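Local coordinates for protein transcriptional regulator (GntR family) (PDB 3DDV) that probably regulates transcription as a member of the GntR family, its UTRA domain being of the kind that senses small-molecule effectors, at residues K25-P30 with V118-N123; S33-E38 with S58-Y63; I48-A53 with E98-Y103. All blocks are in the same frame, centred on the assembly; numbering follows the deposited sequence.

Contact 1: K25-P30 with V118-N123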
ATOM      1  N   LYS B  25       2.212  27.905   4.232  1.00 52.64           N
ATOM      2  CA  LYS B  25       3.405  27.129   4.580  1.00 52.19           C
ATOM      3  C   LYS B  25       4.388  27.883   5.474  1.00 51.74           C
ATOM      4  O   LYS B  25       5.106  27.279   6.250  1.00 51.11           O
ATOM      5  CB  LYS B  25       4.210  26.745   3.337  1.00 52.35           C
ATOM      6  CG  LYS B  25       3.453  26.093   2.228  1.00 54.27           C
ATOM      7  CD  LYS B  25       3.121  24.638   2.487  1.00 54.98           C
ATOM      8  CE  LYS B  25       2.365  24.097   1.292  1.00 55.23           C
ATOM      9  NZ  LYS B  25       1.802  22.751   1.578  1.00 58.74           N
ATOM     10  N   LEU B  26       4.499  29.194   5.302  1.00 51.27           N
ATOM     11  CA  LEU B  26       5.457  29.954   6.090  1.00 50.74           C
ATOM     12  C   LEU B  26       4.743  30.584   7.278  1.00 50.78           C
ATOM     13  O   LEU B  26       5.376  31.204   8.134  1.00 50.95           O
ATOM     14  CB  LEU B  26       6.149  31.009   5.231  1.00 50.18           C
ATOM     15  CG  LEU B  26       7.170  30.529   4.199  1.00 47.96           C
ATOM     16  CD1 LEU B  26       7.804  31.732   3.442  1.00 46.25           C
ATOM     17  CD2 LEU B  26       8.238  29.695   4.874  1.00 42.03           C
ATOM     18  N   GLN B  27       3.424  30.395   7.314  1.00 50.93           N
ATOM     19  CA  GLN B  27       2.579  30.826   8.410  1.00 51.30           C
ATOM     20  C   GLN B  27       2.776  32.290   8.587  1.00 51.13           C
ATOM     21  O   GLN B  27       3.423  32.720   9.523  1.00 51.14           O
ATOM     22  CB  GLN B  27       2.905  30.080   9.697  1.00 51.58           C
ATOM     23  CG  GLN B  27       2.314  28.689   9.780  1.00 51.59           C
ATOM     24  CD  GLN B  27       3.088  27.850  10.783  1.00 52.59           C
ATOM     25  OE1 GLN B  27       3.544  28.386  11.799  1.00 57.18           O
ATOM     26  NE2 GLN B  27       3.278  26.547  10.496  1.00 47.63           N
ATOM     27  N   LEU B  28       2.236  33.036   7.640  1.00 51.34           N
ATOM     28  CA  LEU B  28       2.476  34.452   7.536  1.00 51.53           C
ATOM     29  C   LEU B  28       1.198  35.060   7.057  1.00 51.61           C
ATOM     30  O   LEU B  28       0.426  34.451   6.326  1.00 51.58           O
ATOM     31  CB  LEU B  28       3.552  34.753   6.490  1.00 51.82           C
ATOM     32  CG  LEU B  28       5.028  34.373   6.661  1.00 52.24           C
ATOM     33  CD1 LEU B  28       5.748  34.610   5.334  1.00 53.58           C
ATOM     34  CD2 LEU B  28       5.708  35.174   7.751  1.00 51.65           C
ATOM     35  N   GLY B  29       0.970  36.283   7.474  1.00 52.42           N
ATOM     36  CA  GLY B  29      -0.211  36.992   7.052  1.00 52.85           C
ATOM     37  C   GLY B  29       0.087  37.622   5.714  1.00 53.36           C
ATOM     38  O   GLY B  29       1.271  37.696   5.274  1.00 53.17           O
ATOM     39  N   PRO B  30      -0.965  38.139   5.069  1.00 53.25           N
ATOM     40  CA  PRO B  30      -0.672  38.851   3.854  1.00 53.02           C
ATOM     41  C   PRO B  30       0.108  40.008   4.418  1.00 53.01           C
ATOM     42  O   PRO B  30      -0.003  40.268   5.642  1.00 54.66           O
ATOM     43  CB  PRO B  30      -2.052  39.295   3.373  1.00 53.13           C
ATOM     44  CG  PRO B  30      -2.848  39.467   4.659  1.00 52.75           C
ATOM     45  CD  PRO B  30      -2.376  38.281   5.470  1.00 53.59           C
ATOM     46  N   VAL B 118       9.053  22.381   3.413  1.00 47.34           N
ATOM     47  CA  VAL B 118       9.062  23.409   4.454  1.00 46.98           C
ATOM     48  C   VAL B 118      10.032  23.028   5.573  1.00 47.59           C
ATOM     49  O   VAL B 118      10.045  21.888   5.997  1.00 48.49           O
ATOM     50  CB  VAL B 118       7.700  23.609   5.090  1.00 45.57           C
ATOM     51  CG1 VAL B 118       7.787  24.721   6.113  1.00 43.48           C
ATOM     52  CG2 VAL B 118       6.697  23.925   4.048  1.00 41.77           C
ATOM     53  N   SER B 119      10.813  23.982   6.058  1.00 48.06           N
ATOM     54  CA  SER B 119      11.774  23.732   7.107  1.00 48.99           C
ATOM     55  C   SER B 119      11.481  24.664   8.247  1.00 50.78           C
ATOM     56  O   SER B 119      11.037  25.808   8.045  1.00 51.04           O
ATOM     57  CB  SER B 119      13.200  24.005   6.637  1.00 49.20           C
ATOM     58  OG  SER B 119      13.518  23.227   5.507  1.00 49.66           O
ATOM     59  N   TYR B 120      11.764  24.188   9.452  1.00 52.36           N
ATOM     60  CA  TYR B 120      11.357  24.893  10.653  1.00 53.81           C
ATOM     61  C   TYR B 120      12.502  25.098  11.631  1.00 54.45           C
ATOM     62  O   TYR B 120      13.451  24.319  11.671  1.00 54.84           O
ATOM     63  CB  TYR B 120      10.265  24.086  11.359  1.00 53.34           C
ATOM     64  CG  TYR B 120       9.074  23.791  10.517  1.00 52.23           C
ATOM     65  CD1 TYR B 120       7.934  24.570  10.610  1.00 52.04           C
ATOM     66  CD2 TYR B 120       9.081  22.738   9.634  1.00 51.06           C
ATOM     67  CE1 TYR B 120       6.815  24.300   9.838  1.00 51.37           C
ATOM     68  CE2 TYR B 120       7.981  22.468   8.845  1.00 52.14           C
ATOM     69  CZ  TYR B 120       6.855  23.247   8.957  1.00 51.73           C
ATOM     70  OH  TYR B 120       5.768  22.976   8.175  1.00 53.17           O
ATOM     71  N   PHE B 121      12.394  26.117  12.472  1.00 55.53           N
ATOM     72  CA  PHE B 121      13.297  26.188  13.604  1.00 56.46           C
ATOM     73  C   PHE B 121      12.899  25.158  14.679  1.00 57.56           C
ATOM     74  O   PHE B 121      11.721  24.740  14.777  1.00 58.10           O
ATOM     75  CB  PHE B 121      13.347  27.610  14.185  1.00 56.48           C
ATOM     76  CG  PHE B 121      14.078  28.585  13.308  1.00 55.95           C
ATOM     77  CD1 PHE B 121      15.244  28.206  12.625  1.00 57.46           C
ATOM     78  CD2 PHE B 121      13.620  29.875  13.154  1.00 55.91           C
ATOM     79  CE1 PHE B 121      15.947  29.119  11.817  1.00 56.87           C
ATOM     80  CE2 PHE B 121      14.303  30.787  12.349  1.00 56.28           C
ATOM     81  CZ  PHE B 121      15.470  30.414  11.685  1.00 56.73           C
ATOM     82  N   GLU B 122      13.878  24.776  15.498  1.00 57.96           N
ATOM     83  CA  GLU B 122      13.592  23.987  16.691  1.00 58.02           C
ATOM     84  C   GLU B 122      12.434  24.572  17.466  1.00 58.16           C
ATOM     85  O   GLU B 122      11.784  23.848  18.173  1.00 58.29           O
ATOM     86  CB  GLU B 122      14.828  23.822  17.579  1.00 57.75           C
ATOM     87  CG  GLU B 122      15.876  22.961  16.874  1.00 58.73           C
ATOM     88  CD  GLU B 122      16.997  22.465  17.769  1.00 59.40           C
ATOM     89  OE1 GLU B 122      17.261  23.134  18.800  1.00 63.62           O
ATOM     90  OE2 GLU B 122      17.625  21.430  17.419  1.00 57.35           O
ATOM     91  N   ASN B 123      12.127  25.860  17.328  1.00 58.65           N
ATOM     92  CA  ASN B 123      10.981  26.370  18.049  1.00 58.77           C
ATOM     93  C   ASN B 123       9.671  26.319  17.281  1.00 58.63           C
ATOM     94  O   ASN B 123       8.694  26.968  17.686  1.00 58.28           O
ATOM     95  CB  ASN B 123      11.262  27.773  18.578  1.00 59.77           C
ATOM     96  CG  ASN B 123      11.331  28.836  17.480  1.00 62.70           C
ATOM     97  OD1 ASN B 123      10.610  28.790  16.470  1.00 63.41           O
ATOM     98  ND2 ASN B 123      12.190  29.833  17.704  1.00 66.38           N
TER
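Lys25 and Val118 meet in a small, mainly apolar contact between the C-terminal end of helix 20-26 and the last residues of strand 111-121, with no hydrogen bond between the segments. Val118 uses both methyls. CG2 lies against the aliphatic part of Lys25, 3.8 Å from its CB, and also touches CD of the same chain. The other branch, Val118 CG1, lies 3.7 Å from the backbone O of Lys25, at the helix end. Placing CG1 anti to the backbone N (chi1 -178°) divides the two methyls in this way, one to the lysine side chain and one to its carbonyl. The Lys25 chain bends at chi2 (-76°) and is extended beyond it; its methylenes pass the valine while the ammonium end leads away from the strand. A magnesium ion lies about 7 Å from this side chain, too far for coordination.

A second, looser touch is made two residues further along each segment. The amide of Gln27 comes up at the edge of the Tyr120 ring, near its plane, with NE2 4.2 Å from CE1. Gln27 is placed there by the way the helix stops: it is the C-prime residue of a Schellman motif, with positive phi (57°), in which Leu28 N returns to Met23 O and Gln27 N to Glu24 O.

The surroundings alternate along the strand. Val118 and Tyr120 are tied by backbone bonds to strand 84-95, whereas Ser119 pairs with strand 126-135 and also bonds Glu128 through OG. Strand 126-135 also receives the helix end, Lys25 touching Tyr129 and Gln27 touching Pro126, while Leu26 and Leu28 pack on Ile34 of strand 34-43.

Contact 2: S33-E38 with S58-Y63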
ATOM      1  N   SER B  33       6.316  40.453   4.237  1.00 48.16           N
ATOM      2  CA  SER B  33       7.181  40.213   3.106  1.00 47.49           C
ATOM      3  C   SER B  33       7.954  38.935   3.247  1.00 46.69           C
ATOM      4  O   SER B  33       8.317  38.527   4.353  1.00 46.07           O
ATOM      5  CB  SER B  33       8.168  41.345   2.988  1.00 47.56           C
ATOM      6  OG  SER B  33       7.444  42.530   2.765  1.00 49.46           O
ATOM      7  N   ILE B  34       8.229  38.342   2.092  1.00 46.52           N
ATOM      8  CA  ILE B  34       9.095  37.187   1.937  1.00 45.49           C
ATOM      9  C   ILE B  34      10.156  37.559   0.899  1.00 45.62           C
ATOM     10  O   ILE B  34       9.976  38.474   0.107  1.00 45.44           O
ATOM     11  CB  ILE B  34       8.320  35.989   1.419  1.00 45.17           C
ATOM     12  CG1 ILE B  34       7.675  36.328   0.055  1.00 45.25           C
ATOM     13  CG2 ILE B  34       7.267  35.561   2.442  1.00 42.34           C
ATOM     14  CD1 ILE B  34       7.723  35.223  -1.031  1.00 44.50           C
ATOM     15  N   LEU B  35      11.283  36.870   0.946  1.00 46.28           N
ATOM     16  CA  LEU B  35      12.310  36.965  -0.073  1.00 46.29           C
ATOM     17  C   LEU B  35      12.066  35.808  -0.999  1.00 46.83           C
ATOM     18  O   LEU B  35      11.922  34.687  -0.557  1.00 46.30           O
ATOM     19  CB  LEU B  35      13.698  36.827   0.538  1.00 46.24           C
ATOM     20  CG  LEU B  35      14.837  36.950  -0.469  1.00 46.30           C
ATOM     21  CD1 LEU B  35      14.808  38.379  -1.086  1.00 43.82           C
ATOM     22  CD2 LEU B  35      16.192  36.649   0.175  1.00 45.71           C
ATOM     23  N   ARG B  36      11.995  36.068  -2.284  1.00 47.99           N
ATOM     24  CA  ARG B  36      11.698  35.008  -3.193  1.00 49.43           C
ATOM     25  C   ARG B  36      12.818  34.934  -4.137  1.00 49.82           C
ATOM     26  O   ARG B  36      13.198  35.951  -4.719  1.00 50.82           O
ATOM     27  CB  ARG B  36      10.471  35.343  -3.971  1.00 50.62           C
ATOM     28  CG  ARG B  36       9.831  34.118  -4.529  1.00 53.89           C
ATOM     29  CD  ARG B  36       9.450  34.268  -5.964  1.00 59.18           C
ATOM     30  NE  ARG B  36       8.372  33.363  -6.201  1.00 60.92           N
ATOM     31  CZ  ARG B  36       7.124  33.575  -5.797  1.00 66.27           C
ATOM     32  NH1 ARG B  36       6.772  34.733  -5.163  1.00 67.71           N
ATOM     33  NH2 ARG B  36       6.205  32.622  -6.055  1.00 67.71           N
ATOM     34  N   MET B  37      13.395  33.758  -4.258  1.00 50.15           N
ATOM     35  CA  MET B  37      14.568  33.566  -5.109  1.00 50.53           C
ATOM     36  C   MET B  37      14.469  32.277  -5.900  1.00 50.57           C
ATOM     37  O   MET B  37      13.889  31.277  -5.447  1.00 49.67           O
ATOM     38  CB  MET B  37      15.866  33.665  -4.321  1.00 50.08           C
ATOM     39  CG  MET B  37      16.232  32.545  -3.377  1.00 51.20           C
ATOM     40  SD  MET B  37      17.991  32.648  -2.911  1.00 51.62           S
ATOM     41  CE  MET B  37      18.791  31.946  -4.364  1.00 49.85           C
ATOM     42  N   GLU B  38      14.937  32.364  -7.136  1.00 51.66           N
ATOM     43  CA  GLU B  38      14.851  31.284  -8.109  1.00 52.46           C
ATOM     44  C   GLU B  38      16.246  30.999  -8.556  1.00 53.53           C
ATOM     45  O   GLU B  38      17.011  31.938  -8.779  1.00 53.65           O
ATOM     46  CB  GLU B  38      14.082  31.729  -9.323  1.00 52.43           C
ATOM     47  CG  GLU B  38      12.627  31.740  -9.090  1.00 54.18           C
ATOM     48  CD  GLU B  38      11.842  32.340 -10.209  1.00 54.07           C
ATOM     49  OE1 GLU B  38      12.409  32.700 -11.268  1.00 55.92           O
ATOM     50  OE2 GLU B  38      10.637  32.459  -9.994  1.00 57.93           O
ATOM     51  N   SER B  58      11.548  39.049   7.203  1.00 47.17           N
ATOM     52  CA  SER B  58      11.994  39.583   8.473  1.00 48.11           C
ATOM     53  C   SER B  58      13.147  38.785   9.060  1.00 49.09           C
ATOM     54  O   SER B  58      13.898  39.332   9.813  1.00 49.71           O
ATOM     55  CB  SER B  58      10.886  39.553   9.466  1.00 47.99           C
ATOM     56  OG  SER B  58      10.797  38.224   9.904  1.00 50.25           O
ATOM     57  N   LEU B  59      13.305  37.506   8.737  1.00 49.94           N
ATOM     58  CA  LEU B  59      14.455  36.752   9.269  1.00 50.63           C
ATOM     59  C   LEU B  59      15.743  37.035   8.541  1.00 51.77           C
ATOM     60  O   LEU B  59      16.802  36.492   8.919  1.00 53.56           O
ATOM     61  CB  LEU B  59      14.259  35.222   9.173  1.00 50.50           C
ATOM     62  CG  LEU B  59      12.976  34.648   9.776  1.00 50.78           C
ATOM     63  CD1 LEU B  59      12.661  33.251   9.187  1.00 48.14           C
ATOM     64  CD2 LEU B  59      13.058  34.661  11.304  1.00 50.51           C
ATOM     65  N   VAL B  60      15.686  37.822   7.477  1.00 52.04           N
ATOM     66  CA  VAL B  60      16.780  37.807   6.507  1.00 52.07           C
ATOM     67  C   VAL B  60      17.224  39.204   6.052  1.00 52.27           C
ATOM     68  O   VAL B  60      18.286  39.339   5.434  1.00 52.19           O
ATOM     69  CB  VAL B  60      16.350  36.821   5.353  1.00 52.60           C
ATOM     70  CG1 VAL B  60      16.087  37.541   4.051  1.00 52.85           C
ATOM     71  CG2 VAL B  60      17.339  35.641   5.227  1.00 51.04           C
ATOM     72  N   SER B  61      16.418  40.222   6.408  1.00 52.26           N
ATOM     73  CA  SER B  61      16.667  41.617   6.147  1.00 52.56           C
ATOM     74  C   SER B  61      18.106  41.966   6.289  1.00 54.01           C
ATOM     75  O   SER B  61      18.596  42.832   5.566  1.00 54.95           O
ATOM     76  CB  SER B  61      16.000  42.497   7.198  1.00 52.22           C
ATOM     77  OG  SER B  61      14.628  42.443   7.118  1.00 50.76           O
ATOM     78  N   GLN B  62      18.753  41.391   7.300  1.00 54.80           N
ATOM     79  CA  GLN B  62      20.035  41.890   7.741  1.00 55.39           C
ATOM     80  C   GLN B  62      21.170  41.108   7.129  1.00 55.11           C
ATOM     81  O   GLN B  62      22.300  41.481   7.256  1.00 54.97           O
ATOM     82  CB  GLN B  62      20.127  41.868   9.263  1.00 55.61           C
ATOM     83  CG  GLN B  62      18.977  42.545  10.004  1.00 57.32           C
ATOM     84  CD  GLN B  62      18.679  44.015   9.567  1.00 61.44           C
ATOM     85  OE1 GLN B  62      19.573  44.901   9.542  1.00 61.49           O
ATOM     86  NE2 GLN B  62      17.396  44.278   9.259  1.00 61.82           N
ATOM     87  N   TYR B  63      20.884  40.035   6.437  1.00 55.62           N
ATOM     88  CA  TYR B  63      21.958  39.300   5.778  1.00 56.61           C
ATOM     89  C   TYR B  63      22.123  39.903   4.418  1.00 56.32           C
ATOM     90  O   TYR B  63      21.295  40.667   4.006  1.00 57.28           O
ATOM     91  CB  TYR B  63      21.660  37.784   5.720  1.00 57.30           C
ATOM     92  CG  TYR B  63      21.228  37.206   7.072  1.00 58.09           C
ATOM     93  CD1 TYR B  63      20.505  36.037   7.160  1.00 58.04           C
ATOM     94  CD2 TYR B  63      21.544  37.853   8.263  1.00 59.54           C
ATOM     95  CE1 TYR B  63      20.120  35.537   8.395  1.00 59.17           C
ATOM     96  CE2 TYR B  63      21.158  37.365   9.479  1.00 58.72           C
ATOM     97  CZ  TYR B  63      20.451  36.225   9.548  1.00 58.62           C
ATOM     98  OH  TYR B  63      20.063  35.799  10.791  1.00 59.12           O
TER
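Leu35 and Val60 make the one side-chain touch between these segments, a methyl-to-methyl contact in which Leu35 CD2 lies 4.0 Å from Val60 CG1. Both CB atoms point toward the opposite segment, and the two side chains cross at about a right angle. On Leu35, a chi1 of -179° turns CG away from the backbone nitrogen and carries the branched end out from the strand toward the valine. Just before the strand begins, the backbones approach each other: Ser33 O and Ser58 N are 4.3 Å apart, too far for a hydrogen bond.

Val60 opens a type I turn that closes with Tyr63 N to Val60 O at 2.9 Å, and Ser61 OG reaches back to the carbonyl of Tyr57. These bonds help hold the turn that presents Val60; the side-chain contact itself is apolar.

Ile68 of helix 65-70 touches both Leu35 and Val60, and Tyr63 as well, making the helix a third wall of the cluster. Strand 34-43 runs between two antiparallel neighbours, with Ile34 and Arg36 paired to strand 8-16 and Leu35 and Met37 to strand 46-56; Leu35 also packs on Tyr13.

Contact 3: I48-A53 with E98-Y103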
ATOM      1  N   ILE B  48      20.986  20.505 -13.390  1.00 59.29           N
ATOM      2  CA  ILE B  48      20.316  19.410 -12.718  1.00 58.54           C
ATOM      3  C   ILE B  48      18.929  19.851 -12.252  1.00 58.31           C
ATOM      4  O   ILE B  48      18.003  19.063 -12.248  1.00 58.87           O
ATOM      5  CB  ILE B  48      21.107  18.951 -11.479  1.00 58.42           C
ATOM      6  CG1 ILE B  48      22.575  18.667 -11.827  1.00 58.99           C
ATOM      7  CG2 ILE B  48      20.526  17.688 -10.933  1.00 58.78           C
ATOM      8  CD1 ILE B  48      22.793  17.592 -12.956  1.00 58.08           C
ATOM      9  N   CYS B  49      18.767  21.106 -11.849  1.00 57.41           N
ATOM     10  CA  CYS B  49      17.574  21.472 -11.106  1.00 56.65           C
ATOM     11  C   CYS B  49      17.268  22.961 -11.039  1.00 55.55           C
ATOM     12  O   CYS B  49      18.114  23.823 -11.167  1.00 55.76           O
ATOM     13  CB  CYS B  49      17.683  20.892  -9.688  1.00 56.74           C
ATOM     14  SG  CYS B  49      18.847  21.702  -8.609  1.00 59.53           S
ATOM     15  N   PHE B  50      16.008  23.248 -10.844  1.00 55.34           N
ATOM     16  CA  PHE B  50      15.512  24.615 -10.694  1.00 54.60           C
ATOM     17  C   PHE B  50      14.748  24.673  -9.394  1.00 53.70           C
ATOM     18  O   PHE B  50      13.859  23.836  -9.135  1.00 54.12           O
ATOM     19  CB  PHE B  50      14.553  24.919 -11.821  1.00 54.13           C
ATOM     20  CG  PHE B  50      13.915  26.244 -11.713  1.00 54.23           C
ATOM     21  CD1 PHE B  50      14.514  27.347 -12.265  1.00 54.72           C
ATOM     22  CD2 PHE B  50      12.715  26.393 -11.078  1.00 54.51           C
ATOM     23  CE1 PHE B  50      13.940  28.576 -12.186  1.00 54.50           C
ATOM     24  CE2 PHE B  50      12.156  27.616 -10.983  1.00 54.91           C
ATOM     25  CZ  PHE B  50      12.768  28.712 -11.544  1.00 54.82           C
ATOM     26  N   GLU B  51      15.072  25.654  -8.584  1.00 52.40           N
ATOM     27  CA  GLU B  51      14.500  25.766  -7.263  1.00 51.48           C
ATOM     28  C   GLU B  51      13.900  27.156  -7.023  1.00 49.93           C
ATOM     29  O   GLU B  51      14.553  28.154  -7.234  1.00 49.47           O
ATOM     30  CB  GLU B  51      15.639  25.466  -6.278  1.00 51.98           C
ATOM     31  CG  GLU B  51      15.424  25.845  -4.825  1.00 53.18           C
ATOM     32  CD  GLU B  51      16.610  25.497  -3.952  1.00 53.76           C
ATOM     33  OE1 GLU B  51      16.813  24.244  -3.728  1.00 60.44           O
ATOM     34  OE2 GLU B  51      17.282  26.461  -3.482  1.00 52.48           O
ATOM     35  N   VAL B  52      12.670  27.207  -6.558  1.00 49.02           N
ATOM     36  CA  VAL B  52      12.105  28.443  -6.029  1.00 48.32           C
ATOM     37  C   VAL B  52      12.166  28.377  -4.507  1.00 47.65           C
ATOM     38  O   VAL B  52      11.680  27.432  -3.899  1.00 47.93           O
ATOM     39  CB  VAL B  52      10.612  28.639  -6.448  1.00 47.93           C
ATOM     40  CG1 VAL B  52      10.128  30.017  -6.051  1.00 45.34           C
ATOM     41  CG2 VAL B  52      10.500  28.447  -7.886  1.00 46.90           C
ATOM     42  N   ALA B  53      12.703  29.404  -3.887  1.00 46.88           N
ATOM     43  CA  ALA B  53      12.736  29.423  -2.450  1.00 46.27           C
ATOM     44  C   ALA B  53      12.117  30.718  -1.921  1.00 45.29           C
ATOM     45  O   ALA B  53      12.384  31.804  -2.422  1.00 44.22           O
ATOM     46  CB  ALA B  53      14.150  29.239  -1.967  1.00 45.46           C
ATOM     47  N   GLU B  98       7.143  24.636 -20.429  1.00 63.43           N
ATOM     48  CA  GLU B  98       7.978  25.204 -21.479  1.00 63.96           C
ATOM     49  C   GLU B  98       9.119  25.921 -20.803  1.00 63.92           C
ATOM     50  O   GLU B  98      10.287  25.736 -21.133  1.00 64.26           O
ATOM     51  CB  GLU B  98       7.164  26.186 -22.298  1.00 64.18           C
ATOM     52  CG  GLU B  98       7.913  26.884 -23.454  1.00 65.28           C
ATOM     53  CD  GLU B  98       7.122  28.134 -23.937  1.00 67.67           C
ATOM     54  OE1 GLU B  98       5.846  28.158 -23.822  1.00 70.33           O
ATOM     55  OE2 GLU B  98       7.785  29.099 -24.411  1.00 73.63           O
ATOM     56  N   GLN B  99       8.730  26.719 -19.817  1.00 64.07           N
ATOM     57  CA  GLN B  99       9.632  27.519 -19.001  1.00 63.67           C
ATOM     58  C   GLN B  99      10.738  26.698 -18.319  1.00 63.32           C
ATOM     59  O   GLN B  99      11.940  26.940 -18.509  1.00 63.41           O
ATOM     60  CB  GLN B  99       8.772  28.255 -17.957  1.00 63.80           C
ATOM     61  CG  GLN B  99       9.518  29.211 -17.095  1.00 64.58           C
ATOM     62  CD  GLN B  99      10.283  30.242 -17.914  1.00 68.17           C
ATOM     63  OE1 GLN B  99      11.368  29.954 -18.505  1.00 67.56           O
ATOM     64  NE2 GLN B  99       9.726  31.475 -17.954  1.00 68.03           N
ATOM     65  N   ILE B 100      10.326  25.709 -17.534  1.00 62.96           N
ATOM     66  CA  ILE B 100      11.291  24.852 -16.845  1.00 62.69           C
ATOM     67  C   ILE B 100      12.103  24.039 -17.830  1.00 62.13           C
ATOM     68  O   ILE B 100      13.257  23.741 -17.575  1.00 62.00           O
ATOM     69  CB  ILE B 100      10.615  23.969 -15.758  1.00 62.67           C
ATOM     70  CG1 ILE B 100      10.580  24.765 -14.446  1.00 61.31           C
ATOM     71  CG2 ILE B 100      11.374  22.638 -15.572  1.00 61.97           C
ATOM     72  CD1 ILE B 100       9.434  24.466 -13.632  1.00 59.86           C
ATOM     73  N   ALA B 101      11.513  23.720 -18.971  1.00 61.83           N
ATOM     74  CA  ALA B 101      12.270  23.090 -20.030  1.00 62.17           C
ATOM     75  C   ALA B 101      13.416  24.015 -20.495  1.00 62.19           C
ATOM     76  O   ALA B 101      14.582  23.569 -20.555  1.00 60.67           O
ATOM     77  CB  ALA B 101      11.367  22.737 -21.165  1.00 61.70           C
ATOM     78  N   GLU B 102      13.093  25.287 -20.793  1.00 62.42           N
ATOM     79  CA  GLU B 102      14.123  26.240 -21.235  1.00 63.31           C
ATOM     80  C   GLU B 102      15.213  26.281 -20.213  1.00 62.80           C
ATOM     81  O   GLU B 102      16.362  26.137 -20.557  1.00 62.23           O
ATOM     82  CB  GLU B 102      13.644  27.672 -21.373  1.00 63.78           C
ATOM     83  CG  GLU B 102      12.444  27.954 -22.309  1.00 66.53           C
ATOM     84  CD  GLU B 102      12.104  29.471 -22.335  1.00 66.96           C
ATOM     85  OE1 GLU B 102      13.101  30.270 -22.382  1.00 71.08           O
ATOM     86  OE2 GLU B 102      10.880  29.845 -22.293  1.00 68.24           O
ATOM     87  N   TYR B 103      14.841  26.476 -18.948  1.00 62.90           N
ATOM     88  CA  TYR B 103      15.833  26.568 -17.853  1.00 62.73           C
ATOM     89  C   TYR B 103      16.681  25.315 -17.655  1.00 62.42           C
ATOM     90  O   TYR B 103      17.860  25.391 -17.334  1.00 62.16           O
ATOM     91  CB  TYR B 103      15.151  26.812 -16.515  1.00 62.49           C
ATOM     92  CG  TYR B 103      14.519  28.155 -16.306  1.00 62.53           C
ATOM     93  CD1 TYR B 103      15.146  29.333 -16.729  1.00 63.11           C
ATOM     94  CD2 TYR B 103      13.318  28.263 -15.602  1.00 61.89           C
ATOM     95  CE1 TYR B 103      14.564  30.577 -16.510  1.00 61.14           C
ATOM     96  CE2 TYR B 103      12.737  29.486 -15.385  1.00 62.30           C
ATOM     97  CZ  TYR B 103      13.375  30.630 -15.839  1.00 62.08           C
ATOM     98  OH  TYR B 103      12.797  31.819 -15.597  1.00 63.69           O
TER
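Phe50, on strand 46-56, meets Tyr103 and Ile100 of helix 98-104, packing the helix against the sheet. The two rings lie nearly parallel, their planes differing by 6°, but they are slid apart, with centroids 4.9 Å from each other and little overlap. Phe50 CE1 is 3.5 Å from both CD2 and CE2 of Tyr103, and its ring neighbours CD1 and CZ also come within contact distance of the tyrosine, CD1 toward CG and CD2, CZ toward CE2.

The torsions bring the rings together from a strand and from a helix. In Phe50 a chi1 of 176° swings the ring clear of the backbone nitrogen and out of the strand toward the helix. In Tyr103, CG instead stands opposite the carbonyl carbon, and chi2 of -41° turns the ring nearly parallel to that of Phe50. Gln99, one helical turn earlier, places OE1 3.4 Å above the plane of the tyrosine ring, offset toward its rim.

Ile100 adds an aliphatic touch at another part of the phenylalanine ring: its CG1 is 4.3 Å from Phe50 CD2. Around them, Ile100 also touches Gln133 of strand 126-135, and Tyr103 touches Ile40 of strand 34-43.

No hydrogen bond joins the two segments. With so little overlap, the pairing rests on dispersion and apolar burial between the two rings, with a lighter aliphatic touch from Ile100.

All three contacts reach one antiparallel sheet, in which strand 111-121 serves contact 1, strand 34-43 contact 2 and strand 46-56 contact 3. Contacts 1 and 2 have centres 13 Å apart and touch, among other places where Phe121 packs on Leu59. The centre of contact 3 is about 21 Å from that of contact 2 and 24 Å from that of contact 1, across the chain's centre from the latter. Contacts 2 and 3 nevertheless join through their neighbouring strands, with a probable hydrogen bond between Met37 O and Ala53 N. Both lie between the segments of contact 1, and their own segments alternate along the chain; pieces far apart in sequence thus pack on one UTRA-domain sheet.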